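Local coordinates for 5'-methylthioadenosine nucleosidase / s-adenosylhomocysteine nucleosidase (Brucella melitensis bv. 1, PDB 4PR3), which is a nucleosidase of the phosphorylase superfamily that holds adenine in its ligand pocket and pairs with a second copy of itself, at residues V65-A70 with R175-V180; A72-K75 with M80-L83; M111-I116 with V122-D127; L185-I190 with A215-R220. All coordinates share one frame; numbering follows the deposited sequence.

Contact 1 of 4, residues V65-A70 with R175-V180; sequences VNLASA and RACQAV
Leu-67 meets Ala-176 and Cys-177, and Ala-68 meets Ala-176, without any flat group between them; the guanidinium of Arg-175 stands aside, with CB of Gln-178 at its edge and in its plane. NH1 of Arg-175 also makes a weak, bent bond to Gln-178 OE1 (128° at the hydrogen), while NE forms a salt bridge with Glu-62 of the second subunit. The touching surface itself is apolar. CD2 of Leu-67 comes to 4.1 Å from CB of Ala-176 and 4.3 Å from SG of Cys-177, reaching both because chi1 (-169°) turns CG away from the backbone N. The helices, 60-76 and 170-180, belong to the alpha/beta fold of the phosphorylase superfamily, a mixed sheet flanked by helices; segments 65-70 and 175-180 run at 22° to each other, their axes 9.1 Å apart at closest approach. With alanines facing each other, CA of Ala-68 is 5.2 Å from CA of Ala-176, and their CB atoms lie 4.5 Å apart. Ala-68 also packs on Ala-68 of the second subunit. Further round helix 60-76, OG of Ser-69 bonds back to O of Val-65 at 3.1 Å, approaching from the face opposite the backbone N of Ser-69.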
loop_
_atom_site.group_PDB
_atom_site.type_symbol
_atom_site.label_atom_id
_atom_site.label_comp_id
_atom_site.label_asym_id
_atom_site.label_seq_id
_atom_site.Cartn_x
_atom_site.Cartn_y
_atom_site.Cartn_z
ATOM N N VAL A 65 -4.735 -1.619 1.644
ATOM C CA VAL A 65 -6.123 -1.278 1.372
ATOM C C VAL A 65 -7.086 -2.179 2.145
ATOM O O VAL A 65 -8.007 -1.694 2.802
ATOM C CB VAL A 65 -6.441 -1.328 -0.141
ATOM C CG1 VAL A 65 -7.942 -1.212 -0.380
ATOM C CG2 VAL A 65 -5.700 -0.226 -0.882
ATOM N N ASN A 66 -6.861 -3.487 2.076
ATOM C CA ASN A 66 -7.740 -4.445 2.739
ATOM C C ASN A 66 -7.723 -4.374 4.266
ATOM O O ASN A 66 -8.769 -4.471 4.903
ATOM C CB ASN A 66 -7.438 -5.873 2.276
ATOM C CG ASN A 66 -7.926 -6.144 0.867
ATOM O OD1 ASN A 66 -8.920 -5.567 0.418
ATOM N ND2 ASN A 66 -7.227 -7.026 0.159
ATOM N N LEU A 67 -6.544 -4.206 4.855
ATOM C CA LEU A 67 -6.439 -4.178 6.311
ATOM C C LEU A 67 -6.908 -2.853 6.902
ATOM O O LEU A 67 -7.517 -2.832 7.971
ATOM C CB LEU A 67 -5.019 -4.504 6.778
ATOM C CG LEU A 67 -4.850 -4.752 8.282
ATOM C CD1 LEU A 67 -5.777 -5.863 8.767
ATOM C CD2 LEU A 67 -3.404 -5.078 8.620
ATOM N N ALA A 68 -6.633 -1.750 6.213
ATOM C CA ALA A 68 -7.082 -0.441 6.680
ATOM C C ALA A 68 -8.603 -0.346 6.672
ATOM O O ALA A 68 -9.194 0.313 7.525
ATOM C CB ALA A 68 -6.477 0.673 5.846
ATOM N N SER A 69 -9.231 -1.010 5.706
ATOM C CA SER A 69 -10.687 -1.029 5.615
ATOM C C SER A 69 -11.280 -1.857 6.742
ATOM O O SER A 69 -12.235 -1.435 7.396
ATOM C CB SER A 69 -11.145 -1.598 4.272
ATOM O OG SER A 69 -10.891 -0.689 3.219
ATOM N N ALA A 70 -10.714 -3.040 6.958
ATOM C CA ALA A 70 -11.197 -3.935 7.998
ATOM C C ALA A 70 -11.079 -3.279 9.368
ATOM O O ALA A 70 -12.024 -3.295 10.154
ATOM C CB ALA A 70 -10.437 -5.248 7.965
ATOM N N ARG A 175 1.718 -0.070 8.934
ATOM C CA ARG A 175 1.226 1.290 8.739
ATOM C C ARG A 175 -0.280 1.359 8.939
ATOM O O ARG A 175 -0.799 2.359 9.426
ATOM C CB ARG A 175 1.613 1.813 7.357
ATOM C CG ARG A 175 3.109 1.912 7.139
ATOM C CD ARG A 175 3.763 2.878 8.123
ATOM N NE ARG A 175 3.245 4.235 7.982
ATOM C CZ ARG A 175 2.575 4.884 8.929
ATOM N NH1 ARG A 175 2.345 4.306 10.102
ATOM N NH2 ARG A 175 2.137 6.115 8.704
ATOM N N ALA A 176 -0.972 0.286 8.573
ATOM C CA ALA A 176 -2.408 0.182 8.797
ATOM C C ALA A 176 -2.726 0.093 10.292
ATOM O O ALA A 176 -3.654 0.740 10.777
ATOM C CB ALA A 176 -2.975 -1.019 8.057
ATOM N N CYS A 177 -1.947 -0.706 11.016
ATOM C CA CYS A 177 -2.140 -0.870 12.453
ATOM C C CYS A 177 -1.774 0.394 13.227
ATOM O O CYS A 177 -2.447 0.754 14.190
ATOM C CB CYS A 177 -1.328 -2.056 12.975
ATOM S SG CYS A 177 -1.850 -3.664 12.335
ATOM N N GLN A 178 -0.706 1.063 12.806
ATOM C CA GLN A 178 -0.288 2.306 13.442
ATOM C C GLN A 178 -1.318 3.400 13.204
ATOM O O GLN A 178 -1.507 4.283 14.041
ATOM C CB GLN A 178 1.077 2.751 12.918
ATOM C CG GLN A 178 2.237 1.909 13.425
ATOM C CD GLN A 178 3.568 2.317 12.814
ATOM O OE1 GLN A 178 3.628 2.799 11.681
ATOM N NE2 GLN A 178 4.643 2.126 13.567
ATOM N N ALA A 179 -1.987 3.326 12.057
ATOM C CA ALA A 179 -3.002 4.304 11.689
ATOM C C ALA A 179 -4.189 4.284 12.650
ATOM O O ALA A 179 -4.731 5.335 12.988
ATOM C CB ALA A 179 -3.467 4.067 10.262
ATOM N N VAL A 180 -4.607 3.089 13.065
ATOM C CA VAL A 180 -5.688 2.954 14.042
ATOM C C VAL A 180 -5.221 2.713 15.488
ATOM O O VAL A 180 -6.038 2.630 16.401
ATOM C CB VAL A 180 -6.691 1.861 13.629
ATOM C CG1 VAL A 180 -7.286 2.178 12.267
ATOM C CG2 VAL A 180 -6.017 0.506 13.616
#

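Contact 2 of 4, residues A72-K75 with M80-L83; sequences AHLK and MPDL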
loop_
_atom_site.group_PDB
_atom_site.type_symbol
_atom_site.label_atom_id
_atom_site.label_comp_id
_atom_site.label_asym_id
_atom_site.label_seq_id
_atom_site.Cartn_x
_atom_site.Cartn_y
_atom_site.Cartn_z
ATOM N N ALA A 72 -10.900 -0.117 10.039
ATOM C CA ALA A 72 -11.766 1.051 10.123
ATOM C C ALA A 72 -13.204 0.636 10.415
ATOM O O ALA A 72 -13.913 1.316 11.158
ATOM C CB ALA A 72 -11.691 1.866 8.846
ATOM N N HIS A 73 -13.631 -0.480 9.829
ATOM C CA HIS A 73 -14.949 -1.034 10.113
ATOM C C HIS A 73 -15.049 -1.431 11.582
ATOM O O HIS A 73 -16.030 -1.119 12.255
ATOM C CB HIS A 73 -15.232 -2.253 9.229
ATOM C CG HIS A 73 -15.496 -1.915 7.793
ATOM N ND1 HIS A 73 -15.690 -0.624 7.352
ATOM C CD2 HIS A 73 -15.600 -2.706 6.697
ATOM C CE1 HIS A 73 -15.900 -0.632 6.046
ATOM N NE2 HIS A 73 -15.851 -1.883 5.626
ATOM N N LEU A 74 -14.018 -2.112 12.074
ATOM C CA LEU A 74 -14.004 -2.610 13.446
ATOM C C LEU A 74 -13.950 -1.491 14.483
ATOM O O LEU A 74 -14.543 -1.609 15.554
ATOM C CB LEU A 74 -12.830 -3.570 13.652
ATOM C CG LEU A 74 -12.873 -4.881 12.866
ATOM C CD1 LEU A 74 -11.569 -5.637 13.028
ATOM C CD2 LEU A 74 -14.046 -5.738 13.309
ATOM N N LYS A 75 -13.242 -0.412 14.166
ATOM C CA LYS A 75 -13.046 0.676 15.123
ATOM C C LYS A 75 -14.320 1.471 15.361
ATOM O O LYS A 75 -14.680 1.762 16.503
ATOM C CB LYS A 75 -11.921 1.612 14.675
ATOM C CG LYS A 75 -11.562 2.665 15.710
ATOM C CD LYS A 75 -10.388 3.524 15.266
ATOM C CE LYS A 75 -9.952 4.470 16.378
ATOM N NZ LYS A 75 -8.774 5.290 15.992
HETATM N N MSE A 80 -12.641 -3.288 18.057
HETATM C CA MSE A 80 -11.189 -3.306 17.850
HETATM C C MSE A 80 -10.420 -4.444 18.517
HETATM O O MSE A 80 -10.721 -4.831 19.644
HETATM C CB MSE A 80 -10.595 -1.991 18.349
HETATM C CG MSE A 80 -10.832 -0.834 17.423
HETATM SE SE MSE A 80 -9.635 -0.922 15.898
HETATM C CE MSE A 80 -8.389 0.460 16.475
ATOM N N PRO A 81 -9.418 -4.984 17.803
ATOM C CA PRO A 81 -8.501 -6.005 18.318
ATOM C C PRO A 81 -7.440 -5.409 19.237
ATOM O O PRO A 81 -7.082 -4.240 19.092
ATOM C CB PRO A 81 -7.837 -6.543 17.048
ATOM C CG PRO A 81 -7.897 -5.416 16.089
ATOM C CD PRO A 81 -9.180 -4.700 16.376
ATOM N N ASP A 82 -6.961 -6.203 20.189
ATOM C CA ASP A 82 -5.848 -5.800 21.041
ATOM C C ASP A 82 -4.509 -6.046 20.359
ATOM O O ASP A 82 -3.535 -5.336 20.605
ATOM C CB ASP A 82 -5.903 -6.533 22.378
ATOM C CG ASP A 82 -7.153 -6.205 23.163
ATOM O OD1 ASP A 82 -7.184 -5.131 23.797
ATOM O OD2 ASP A 82 -8.106 -7.016 23.143
ATOM N N LEU A 83 -4.467 -7.075 19.519
ATOM C CA LEU A 83 -3.261 -7.415 18.776
ATOM C C LEU A 83 -3.595 -7.934 17.384
ATOM O O LEU A 83 -4.486 -8.770 17.222
ATOM C CB LEU A 83 -2.452 -8.467 19.535
ATOM C CG LEU A 83 -1.249 -9.069 18.805
ATOM C CD1 LEU A 83 -0.175 -8.016 18.570
ATOM C CD2 LEU A 83 -0.684 -10.254 19.573
#
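Met-80, modelled as selenomethionine, lays its side chain against Lys-75 where helix 60-76 gives way to the loop leading into strand 83-91. This is the returning half of a beta-alpha-beta crossover: strand 83-91 runs parallel to strand 31-37, which in turn is parallel to strand 54-55 ahead of the helix. The chain of Met-80 is bent at chi2 (-77°) and again at chi3, and this curl carries it back against Lys-75 in the last turn of the helix. CG lies 3.5 Å from CA of Lys-75, SE is 3.6 Å from CB of Lys-75, and CE reaches the aliphatic stem, 3.9 Å from CD of Lys-75. The lysine chain is extended; the two side chains cross at a slant, and the ammonium end runs on past the selenomethionine. N of Met-80 is 3.6 Å from O of Leu-74 without bonding to it. O of Met-80 accepts a hydrogen bond from NH2 of Arg-32. Pro-81 follows and packs on Leu-34 of strand 31-37. OD2 of Asp-82 accepts from the backbone N of Arg-32, and the backbone of Leu-83 is hydrogen-bonded with Leu-34 as the strand begins. The helix reaches this leg through a methyl: CD1 of Leu-74 stands 4.2 Å from CD of Pro-81.

Contact 3 of 4, residues M111-I116 with V122-D127; sequences MDASPI and VTPFLD
Met-111, a selenomethionine in the model, points its CB toward segment 122-127; OG1 of Thr-123 is 4.4 Å from CB of Met-111. The first torsion (170°) sets CG opposite the backbone N, placing it 3.5 Å from O of Val-122 and near OG1 of Thr-123. A bend at chi2 then swings SE over the threonine, 3.6 Å from OG1, so that the two side chains cross at about a right angle. Finally CE lies 3.9 Å from O of Val-122 and 4.1 Å from CD of Pro-124, and SE faces the same ring carbon. Ala-113 covers the next part of the proline, its CB 3.9 Å from CG of Pro-124. A water links the segments, accepting from N of Ala-113 at 2.6 Å and donating to O of Val-122 at 2.8 Å. Thr-123 packs on Tyr-171 of helix 170-180. Met-111 touches Gly-150 of the second subunit, and Ile-116 touches Ile-152 there, a residue of the adenine pocket. Both segments belong to the long excursion between strands 100-108 and 132-133, which contains a type II beta turn from Thr-123 to Leu-126 and lies against the neighbouring chain beside its ligand pocket.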
loop_
_atom_site.group_PDB
_atom_site.type_symbol
_atom_site.label_atom_id
_atom_site.label_comp_id
_atom_site.label_asym_id
_atom_site.label_seq_id
_atom_site.Cartn_x
_atom_site.Cartn_y
_atom_site.Cartn_z
HETATM N N MSE A 111 10.552 1.859 -1.276
HETATM C CA MSE A 111 10.600 3.293 -1.022
HETATM C C MSE A 111 12.013 3.830 -1.187
HETATM O O MSE A 111 12.888 3.534 -0.374
HETATM C CB MSE A 111 10.118 3.571 0.406
HETATM C CG MSE A 111 10.339 4.995 0.892
HETATM SE SE MSE A 111 9.151 6.276 0.032
HETATM C CE MSE A 111 10.416 7.137 -1.133
ATOM N N ASP A 112 12.240 4.602 -2.247
ATOM C CA ASP A 112 13.504 5.313 -2.404
ATOM C C ASP A 112 13.264 6.782 -2.764
ATOM O O ASP A 112 12.877 7.096 -3.886
ATOM C CB ASP A 112 14.338 4.639 -3.496
ATOM C CG ASP A 112 15.789 5.080 -3.483
ATOM O OD1 ASP A 112 16.127 6.015 -2.727
ATOM O OD2 ASP A 112 16.592 4.492 -4.239
ATOM N N ALA A 113 13.512 7.675 -1.809
ATOM C CA ALA A 113 13.445 9.117 -2.041
ATOM C C ALA A 113 14.819 9.765 -2.214
ATOM O O ALA A 113 14.923 10.985 -2.317
ATOM C CB ALA A 113 12.658 9.810 -0.940
ATOM N N SER A 114 15.870 8.947 -2.209
ATOM C CA SER A 114 17.251 9.447 -2.233
ATOM C C SER A 114 17.634 10.495 -3.297
ATOM O O SER A 114 18.442 11.377 -3.005
ATOM C CB SER A 114 18.266 8.295 -2.207
ATOM O OG SER A 114 17.959 7.310 -3.171
ATOM N N PRO A 115 17.079 10.398 -4.525
ATOM C CA PRO A 115 17.379 11.460 -5.495
ATOM C C PRO A 115 17.096 12.874 -4.981
ATOM O O PRO A 115 17.808 13.804 -5.356
ATOM C CB PRO A 115 16.454 11.123 -6.665
ATOM C CG PRO A 115 16.354 9.641 -6.623
ATOM C CD PRO A 115 16.364 9.274 -5.161
ATOM N N ILE A 116 16.083 13.035 -4.134
ATOM C CA ILE A 116 15.784 14.347 -3.557
ATOM C C ILE A 116 16.410 14.597 -2.176
ATOM O O ILE A 116 16.122 15.612 -1.542
ATOM C CB ILE A 116 14.271 14.667 -3.536
ATOM C CG1 ILE A 116 13.546 13.809 -2.501
ATOM C CG2 ILE A 116 13.674 14.496 -4.925
ATOM C CD1 ILE A 116 12.060 14.078 -2.432
ATOM N N VAL A 122 13.386 5.535 3.596
ATOM C CA VAL A 122 12.662 6.498 4.420
ATOM C C VAL A 122 11.584 7.218 3.614
ATOM O O VAL A 122 11.829 7.667 2.491
ATOM C CB VAL A 122 13.620 7.531 5.056
ATOM C CG1 VAL A 122 12.845 8.573 5.842
ATOM C CG2 VAL A 122 14.628 6.831 5.954
ATOM N N THR A 123 10.391 7.317 4.193
ATOM C CA THR A 123 9.270 7.989 3.553
ATOM C C THR A 123 9.187 9.459 3.975
ATOM O O THR A 123 9.183 9.771 5.165
ATOM C CB THR A 123 7.941 7.281 3.885
ATOM O OG1 THR A 123 8.011 5.911 3.472
ATOM C CG2 THR A 123 6.778 7.959 3.181
ATOM N N PRO A 124 9.129 10.368 2.990
ATOM C CA PRO A 124 8.988 11.812 3.213
ATOM C C PRO A 124 7.742 12.186 4.016
ATOM O O PRO A 124 6.705 11.531 3.889
ATOM C CB PRO A 124 8.873 12.371 1.793
ATOM C CG PRO A 124 9.601 11.390 0.953
ATOM C CD PRO A 124 9.312 10.053 1.561
ATOM N N PHE A 125 7.867 13.232 4.833
ATOM C CA PHE A 125 6.759 13.789 5.619
ATOM C C PHE A 125 6.149 12.795 6.598
ATOM O O PHE A 125 5.003 12.942 7.018
ATOM C CB PHE A 125 5.671 14.364 4.708
ATOM C CG PHE A 125 6.147 15.479 3.827
ATOM C CD1 PHE A 125 6.275 16.766 4.326
ATOM C CD2 PHE A 125 6.467 15.243 2.500
ATOM C CE1 PHE A 125 6.713 17.796 3.519
ATOM C CE2 PHE A 125 6.907 16.270 1.684
ATOM C CZ PHE A 125 7.030 17.549 2.195
ATOM N N LEU A 126 6.928 11.790 6.968
ATOM C CA LEU A 126 6.476 10.780 7.904
ATOM C C LEU A 126 7.603 10.545 8.887
ATOM O O LEU A 126 8.727 10.237 8.480
ATOM C CB LEU A 126 6.152 9.483 7.164
ATOM C CG LEU A 126 5.690 8.299 8.014
ATOM C CD1 LEU A 126 4.377 8.623 8.710
ATOM C CD2 LEU A 126 5.558 7.043 7.165
ATOM N N ASP A 127 7.324 10.675 10.178
ATOM C CA ASP A 127 8.407 10.514 11.122
ATOM C C ASP A 127 8.396 9.042 11.473
ATOM O O ASP A 127 7.612 8.584 12.303
ATOM C CB ASP A 127 8.127 11.355 12.371
ATOM C CG ASP A 127 9.379 11.653 13.177
ATOM O OD1 ASP A 127 10.427 11.955 12.569
ATOM O OD2 ASP A 127 9.309 11.595 14.424
HETATM O O HOH W 1 13.983 7.256 0.713
#

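Contact 4 of 4, residues L185-I190 with A215-R220; sequences LGLRGI and AGAVAR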
loop_
_atom_site.group_PDB
_atom_site.type_symbol
_atom_site.label_atom_id
_atom_site.label_comp_id
_atom_site.label_asym_id
_atom_site.label_seq_id
_atom_site.Cartn_x
_atom_site.Cartn_y
_atom_site.Cartn_z
ATOM N N LEU A 185 2.316 -7.896 15.477
ATOM C CA LEU A 185 3.311 -8.943 15.696
ATOM C C LEU A 185 3.439 -9.804 14.438
ATOM O O LEU A 185 2.447 -10.335 13.946
ATOM C CB LEU A 185 2.913 -9.801 16.899
ATOM C CG LEU A 185 3.843 -10.913 17.393
ATOM C CD1 LEU A 185 3.645 -11.109 18.888
ATOM C CD2 LEU A 185 3.608 -12.227 16.654
ATOM N N GLY A 186 4.649 -9.908 13.895
ATOM C CA GLY A 186 4.882 -10.765 12.743
ATOM C C GLY A 186 5.438 -12.152 13.026
ATOM O O GLY A 186 6.175 -12.352 13.989
ATOM N N LEU A 187 5.108 -13.100 12.151
ATOM C CA LEU A 187 5.689 -14.442 12.169
ATOM C C LEU A 187 5.917 -14.909 10.735
ATOM O O LEU A 187 5.001 -14.865 9.919
ATOM C CB LEU A 187 4.772 -15.432 12.893
ATOM C CG LEU A 187 4.568 -15.288 14.403
ATOM C CD1 LEU A 187 3.553 -16.311 14.900
ATOM C CD2 LEU A 187 5.886 -15.432 15.155
ATOM N N ARG A 188 7.127 -15.365 10.431
ATOM C CA ARG A 188 7.463 -15.773 9.068
ATOM C C ARG A 188 8.247 -17.080 9.015
ATOM O O ARG A 188 9.299 -17.205 9.644
ATOM C CB ARG A 188 8.272 -14.676 8.377
ATOM C CG ARG A 188 7.491 -13.414 8.094
ATOM C CD ARG A 188 6.470 -13.652 7.004
ATOM N NE ARG A 188 5.372 -12.698 7.076
ATOM C CZ ARG A 188 4.378 -12.646 6.199
ATOM N NH1 ARG A 188 4.354 -13.490 5.177
ATOM N NH2 ARG A 188 3.413 -11.748 6.341
ATOM N N GLY A 189 7.728 -18.059 8.275
ATOM C CA GLY A 189 8.496 -19.251 7.959
ATOM C C GLY A 189 9.246 -19.068 6.652
ATOM O O GLY A 189 8.749 -18.410 5.742
ATOM N N ILE A 190 10.418 -19.683 6.528
ATOM C CA ILE A 190 11.225 -19.495 5.327
ATOM C C ILE A 190 10.918 -20.577 4.301
ATOM O O ILE A 190 11.246 -21.746 4.493
ATOM C CB ILE A 190 12.732 -19.472 5.650
ATOM C CG1 ILE A 190 13.083 -18.171 6.363
ATOM C CG2 ILE A 190 13.558 -19.555 4.381
ATOM C CD1 ILE A 190 12.777 -16.959 5.519
ATOM N N ALA A 215 2.323 -22.926 13.343
ATOM C CA ALA A 215 1.308 -23.213 14.345
ATOM C C ALA A 215 1.957 -23.334 15.723
ATOM O O ALA A 215 1.385 -22.919 16.731
ATOM C CB ALA A 215 0.550 -24.481 13.987
ATOM N N GLY A 216 3.156 -23.903 15.759
ATOM C CA GLY A 216 3.907 -24.005 16.993
ATOM C C GLY A 216 4.244 -22.634 17.542
ATOM O O GLY A 216 4.158 -22.398 18.745
ATOM N N ALA A 217 4.621 -21.721 16.652
ATOM C CA ALA A 217 4.936 -20.353 17.046
ATOM C C ALA A 217 3.699 -19.625 17.558
ATOM O O ALA A 217 3.770 -18.884 18.535
ATOM C CB ALA A 217 5.556 -19.595 15.885
ATOM N N VAL A 218 2.568 -19.842 16.893
ATOM C CA VAL A 218 1.309 -19.212 17.286
ATOM C C VAL A 218 0.916 -19.635 18.695
ATOM O O VAL A 218 0.489 -18.808 19.504
ATOM C CB VAL A 218 0.175 -19.528 16.281
ATOM C CG1 VAL A 218 -1.186 -19.183 16.862
ATOM C CG2 VAL A 218 0.404 -18.782 14.977
ATOM N N ALA A 219 1.081 -20.921 18.987
ATOM C CA ALA A 219 0.844 -21.449 20.326
ATOM C C ALA A 219 1.671 -20.715 21.386
ATOM O O ALA A 219 1.178 -20.426 22.477
ATOM C CB ALA A 219 1.132 -22.937 20.365
ATOM N N ARG A 220 2.922 -20.408 21.061
ATOM C CA ARG A 220 3.793 -19.713 22.003
ATOM C C ARG A 220 3.402 -18.248 22.171
ATOM O O ARG A 220 3.591 -17.667 23.239
ATOM C CB ARG A 220 5.260 -19.822 21.578
ATOM C CG ARG A 220 5.688 -21.236 21.234
ATOM C CD ARG A 220 7.181 -21.324 20.996
ATOM N NE ARG A 220 7.914 -21.344 22.254
ATOM C CZ ARG A 220 8.319 -22.454 22.861
ATOM N NH1 ARG A 220 8.069 -23.638 22.317
ATOM N NH2 ARG A 220 8.979 -22.378 24.008
#
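Leu-187 and Val-218 meet with their side chains at about a right angle, the leucine projecting from strand 184-192 and the valine branching from helix 207-226. CB of Leu-187 points at the helix, and chi1 (-68°) puts CG opposite the carbonyl carbon, from where CD1 continues outward between two methyls. CD1 of Leu-187 lies 4.0 Å from CB of Ala-217 and from CG2 of Val-218, two atoms that are 5.3 Å apart. The leucine methyl therefore sits astride neighbouring residues of one helical turn. Ala-217 aims its CB at the sheet, while Val-218 stands more to the flank and presents only one branch: CG2 touches the leucine, with CG1 turned opposite the backbone N. CD2 of Leu-187 also faces the alanine, 4.2 Å from CB of Ala-217. The contact is apolar, with 101 Å² buried. Leu-87 of strand 83-91 extends the surface, packing on both Leu-187 and Val-218, and Leu-50 of helix 45-50 adjoins the valine. The next residue, Arg-188, makes hydrogen bonds through its guanidinium to Ser-89 O and Ser-86 OG, and has a long, weak ion pair with Asp-167; Ser-89 and Asp-167 belong to the adenine pocket. The side chain of Leu-187 is about 13 Å from the bound adenine. This is the helix-on-sheet packing of a layered alpha/beta fold, one C-terminal helix covering a strand held between a parallel and an antiparallel neighbour.

In the fold
Contact 4 is the deepest, about 10 Å from the chain centre, and joins sheet to helix by methyls alone, untouched by the other subunit. Contacts 1 and 2 share helix 60-76 and lie on one side of the centre; they meet where CE of Met-80 approaches O of Val-180. Contact 1 is buried helix packing, contact 2 a partly buried helix-to-loop contact with a lysine stem. Contact 3, some 22 Å out, is buried loop packing and uses a water bridge; it reaches contact 1 through Leu-126 on Arg-175. Contacts 1, 2 and 3 all touch the second subunit. Leu-83 of contact 2 packs on Leu-185 of contact 4, linking adjacent strands.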